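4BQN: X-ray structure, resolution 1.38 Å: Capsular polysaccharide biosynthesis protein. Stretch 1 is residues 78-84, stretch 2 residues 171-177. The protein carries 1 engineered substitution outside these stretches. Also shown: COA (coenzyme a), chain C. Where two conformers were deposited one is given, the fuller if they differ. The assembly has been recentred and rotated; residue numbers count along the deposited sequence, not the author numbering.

Stretch 1 78-84: SSVFLRN
Stretch 2 (171-177) ENDGGKQ

Asp173 and Arg83 cover the most surface in this contact, which buries 245 Å² over both sides. Ser78 caps a helix that includes 79-83, its OG taking a weak bond from Phe81 N at 3.4 Å. Stretch 2 is irregular, with a type I' turn from Asp173 to Lys176. The closest CA pair across the stretches is Val80 CA to Asp173 CA, 5.5 Å apart.

Asp173 (phi/psi -127/43, chi1 t) points its CB sideways, but its carboxylate reaches the helix. OD1 accepts from Ser79 OG at 2.8 Å and from Arg83 NE at 2.9 Å, the latter within a salt bridge. Ser79 is p and Arg83 is p, t, t with chi4 82°. One turn apart, both point toward stretch 2, so a single oxygen serves both. Arg83 NH2 also donates to Asp173 O at 2.9 Å, so the guanidinium holds backbone and side chain together.

Lys176, extended with all four chi angles t, lays CD over one guanidinium face; its CB is 3.7 Å from Arg83 NH2.

Val80 (t) packs CG2 3.4 Å from Gly174 N. Gly174 has phi/psi 67/24, and a CB there would clash with that methyl. Water 1 donates to Asn172 O and accepts from Val80 N, each at 3.0 Å. Asn172 ND2 donates to coenzyme A O5A at 2.8 Å.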

# COMPACT_ATOMS: atom_id res chain seq x y z
N SER A 78 -9.56 16.03 1.34
CA SER A 78 -9.53 15.59 -0.05
C SER A 78 -8.44 16.29 -0.85
O SER A 78 -8.13 17.47 -0.62
CB SER A 78 -10.90 15.78 -0.71
OG SER A 78 -11.17 17.16 -0.93
N SER A 79 -7.84 15.56 -1.79
CA SER A 79 -6.76 16.14 -2.58
C SER A 79 -7.22 17.32 -3.44
O SER A 79 -6.49 18.31 -3.58
CB SER A 79 -6.07 15.07 -3.43
OG SER A 79 -7.00 14.33 -4.20
N VAL A 80 -8.43 17.24 -3.99
CA VAL A 80 -9.00 18.34 -4.79
C VAL A 80 -9.04 19.64 -3.97
O VAL A 80 -8.63 20.70 -4.45
CB VAL A 80 -10.40 17.97 -5.31
CG1 VAL A 80 -11.20 19.21 -5.70
CG2 VAL A 80 -10.28 17.03 -6.50
N PHE A 81 -9.52 19.56 -2.74
CA PHE A 81 -9.72 20.74 -1.92
C PHE A 81 -8.38 21.31 -1.48
O PHE A 81 -8.17 22.53 -1.52
CB PHE A 81 -10.60 20.38 -0.72
CG PHE A 81 -10.98 21.54 0.14
CD1 PHE A 81 -11.94 22.46 -0.29
CD2 PHE A 81 -10.42 21.71 1.41
CE1 PHE A 81 -12.32 23.52 0.53
CE2 PHE A 81 -10.80 22.77 2.22
CZ PHE A 81 -11.75 23.68 1.77
N LEU A 82 -7.47 20.44 -1.06
CA LEU A 82 -6.16 20.89 -0.62
C LEU A 82 -5.36 21.55 -1.75
O LEU A 82 -4.79 22.62 -1.56
CB LEU A 82 -5.38 19.74 0.01
CG LEU A 82 -5.99 19.24 1.33
CD1 LEU A 82 -5.46 17.85 1.66
CD2 LEU A 82 -5.75 20.21 2.47
N ARG A 83 -5.31 20.91 -2.92
CA ARG A 83 -4.50 21.47 -3.99
C ARG A 83 -5.09 22.77 -4.54
O ARG A 83 -4.37 23.60 -5.09
CB ARG A 83 -4.21 20.46 -5.10
CG ARG A 83 -5.40 20.03 -5.94
CD ARG A 83 -5.00 18.79 -6.73
NE ARG A 83 -6.10 18.11 -7.41
CZ ARG A 83 -6.60 18.46 -8.60
NH1 ARG A 83 -6.17 19.55 -9.23
NH2 ARG A 83 -7.56 17.73 -9.16
N ASN A 84 -6.39 22.97 -4.35
CA ASN A 84 -7.04 24.23 -4.73
C ASN A 84 -6.47 25.46 -4.02
O ASN A 84 -6.59 26.58 -4.54
CB ASN A 84 -8.55 24.14 -4.50
CG ASN A 84 -9.29 25.34 -5.05
OD1 ASN A 84 -9.28 25.58 -6.25
ND2 ASN A 84 -9.94 26.08 -4.16
N GLU A 171 -10.37 9.50 -10.61
CA GLU A 171 -11.75 9.82 -10.23
C GLU A 171 -11.83 10.40 -8.82
O GLU A 171 -12.65 11.28 -8.57
CB GLU A 171 -12.67 8.60 -10.36
CG GLU A 171 -14.15 8.91 -10.15
CD GLU A 171 -15.06 7.71 -10.38
OE1 GLU A 171 -14.79 6.92 -11.30
OE2 GLU A 171 -16.05 7.57 -9.63
N ASN A 172 -10.97 9.92 -7.92
CA ASN A 172 -10.93 10.43 -6.54
C ASN A 172 -10.06 11.68 -6.36
O ASN A 172 -9.85 12.13 -5.23
CB ASN A 172 -10.53 9.33 -5.55
CG ASN A 172 -9.17 8.73 -5.85
OD1 ASN A 172 -8.73 8.72 -7.00
ND2 ASN A 172 -8.51 8.19 -4.83
N ASP A 173 -9.56 12.21 -7.47
CA ASP A 173 -8.87 13.51 -7.50
C ASP A 173 -9.51 14.40 -8.56
O ASP A 173 -8.81 15.08 -9.33
CB ASP A 173 -7.36 13.34 -7.77
CG ASP A 173 -6.57 14.64 -7.62
OD1 ASP A 173 -6.93 15.45 -6.73
OD2 ASP A 173 -5.60 14.85 -8.38
N GLY A 174 -10.84 14.40 -8.60
CA GLY A 174 -11.60 15.29 -9.47
C GLY A 174 -11.43 15.00 -10.95
O GLY A 174 -11.63 15.88 -11.78
N GLY A 175 -11.08 13.76 -11.29
CA GLY A 175 -10.90 13.38 -12.68
C GLY A 175 -9.57 13.79 -13.30
O GLY A 175 -9.41 13.71 -14.52
N LYS A 176 -8.62 14.22 -12.49
CA LYS A 176 -7.28 14.54 -12.97
C LYS A 176 -6.41 13.29 -13.06
O LYS A 176 -6.23 12.60 -12.06
CB LYS A 176 -6.61 15.56 -12.04
CG LYS A 176 -5.20 15.89 -12.46
CD LYS A 176 -4.46 16.69 -11.39
CE LYS A 176 -2.97 16.61 -11.65
NZ LYS A 176 -2.15 17.28 -10.60
N GLN A 177 -5.86 13.02 -14.25
CA GLN A 177 -4.97 11.87 -14.45
C GLN A 177 -3.79 11.94 -13.48
O GLN A 177 -3.23 13.00 -13.27
CB GLN A 177 -4.48 11.83 -15.90
CG GLN A 177 -3.67 10.60 -16.29
CD GLN A 177 -3.40 10.55 -17.78
OE1 GLN A 177 -4.27 10.17 -18.58
NE2 GLN A 177 -2.19 10.92 -18.18
N1A COA C . -6.41 -2.37 -5.66
C2A COA C . -7.38 -2.75 -4.78
N3A COA C . -7.81 -1.95 -3.79
C4A COA C . -7.30 -0.70 -3.67
C5A COA C . -6.27 -0.23 -4.59
C6A COA C . -5.83 -1.16 -5.63
N6A COA C . -4.87 -0.79 -6.50
N7A COA C . -5.93 1.03 -4.24
C8A COA C . -6.71 1.36 -3.18
N9A COA C . -7.50 0.31 -2.83
C1B COA C . -8.53 0.26 -1.78
C2B COA C . -8.22 1.05 -0.53
O2B COA C . -7.45 0.27 0.38
C3B COA C . -9.63 1.33 -0.04
O3B COA C . -10.12 0.11 0.56
P3B COA C . -11.46 0.05 1.44
O7A COA C . -11.45 -1.36 1.99
O8A COA C . -11.25 1.10 2.50
O9A COA C . -12.60 0.34 0.50
C4B COA C . -10.41 1.56 -1.34
O4B COA C . -9.67 0.89 -2.36
C5B COA C . -10.58 3.04 -1.70
O5B COA C . -9.28 3.62 -1.75
P1A COA C . -8.82 4.57 -2.93
O1A COA C . -7.36 4.84 -2.71
O2A COA C . -9.22 4.01 -4.26
O3A COA C . -9.66 5.92 -2.77
P2A COA C . -9.85 7.02 -1.61
O4A COA C . -11.29 6.95 -1.16
O5A COA C . -9.36 8.32 -2.21
O6A COA C . -8.92 6.58 -0.39
CBP COA C . -7.00 6.13 0.98
CCP COA C . -7.51 6.88 -0.26
CDP COA C . -5.52 6.40 1.17
CEP COA C . -7.72 6.70 2.19
CAP COA C . -7.30 4.62 0.78
OAP COA C . -6.46 4.09 -0.25
C9P COA C . -7.20 3.71 1.99
O9P COA C . -8.15 3.60 2.76
N8P COA C . -6.08 3.00 2.16
C7P COA C . -5.92 2.05 3.26
C6P COA C . -5.67 2.68 4.62
C5P COA C . -4.39 3.46 4.54
O5P COA C . -4.38 4.64 4.23
N4P COA C . -3.29 2.78 4.83
C3P COA C . -1.99 3.39 4.80
C2P COA C . -1.10 2.63 3.85
S1P COA C . 0.21 3.69 3.38
O HOH W 1 -10.26 14.84 -4.04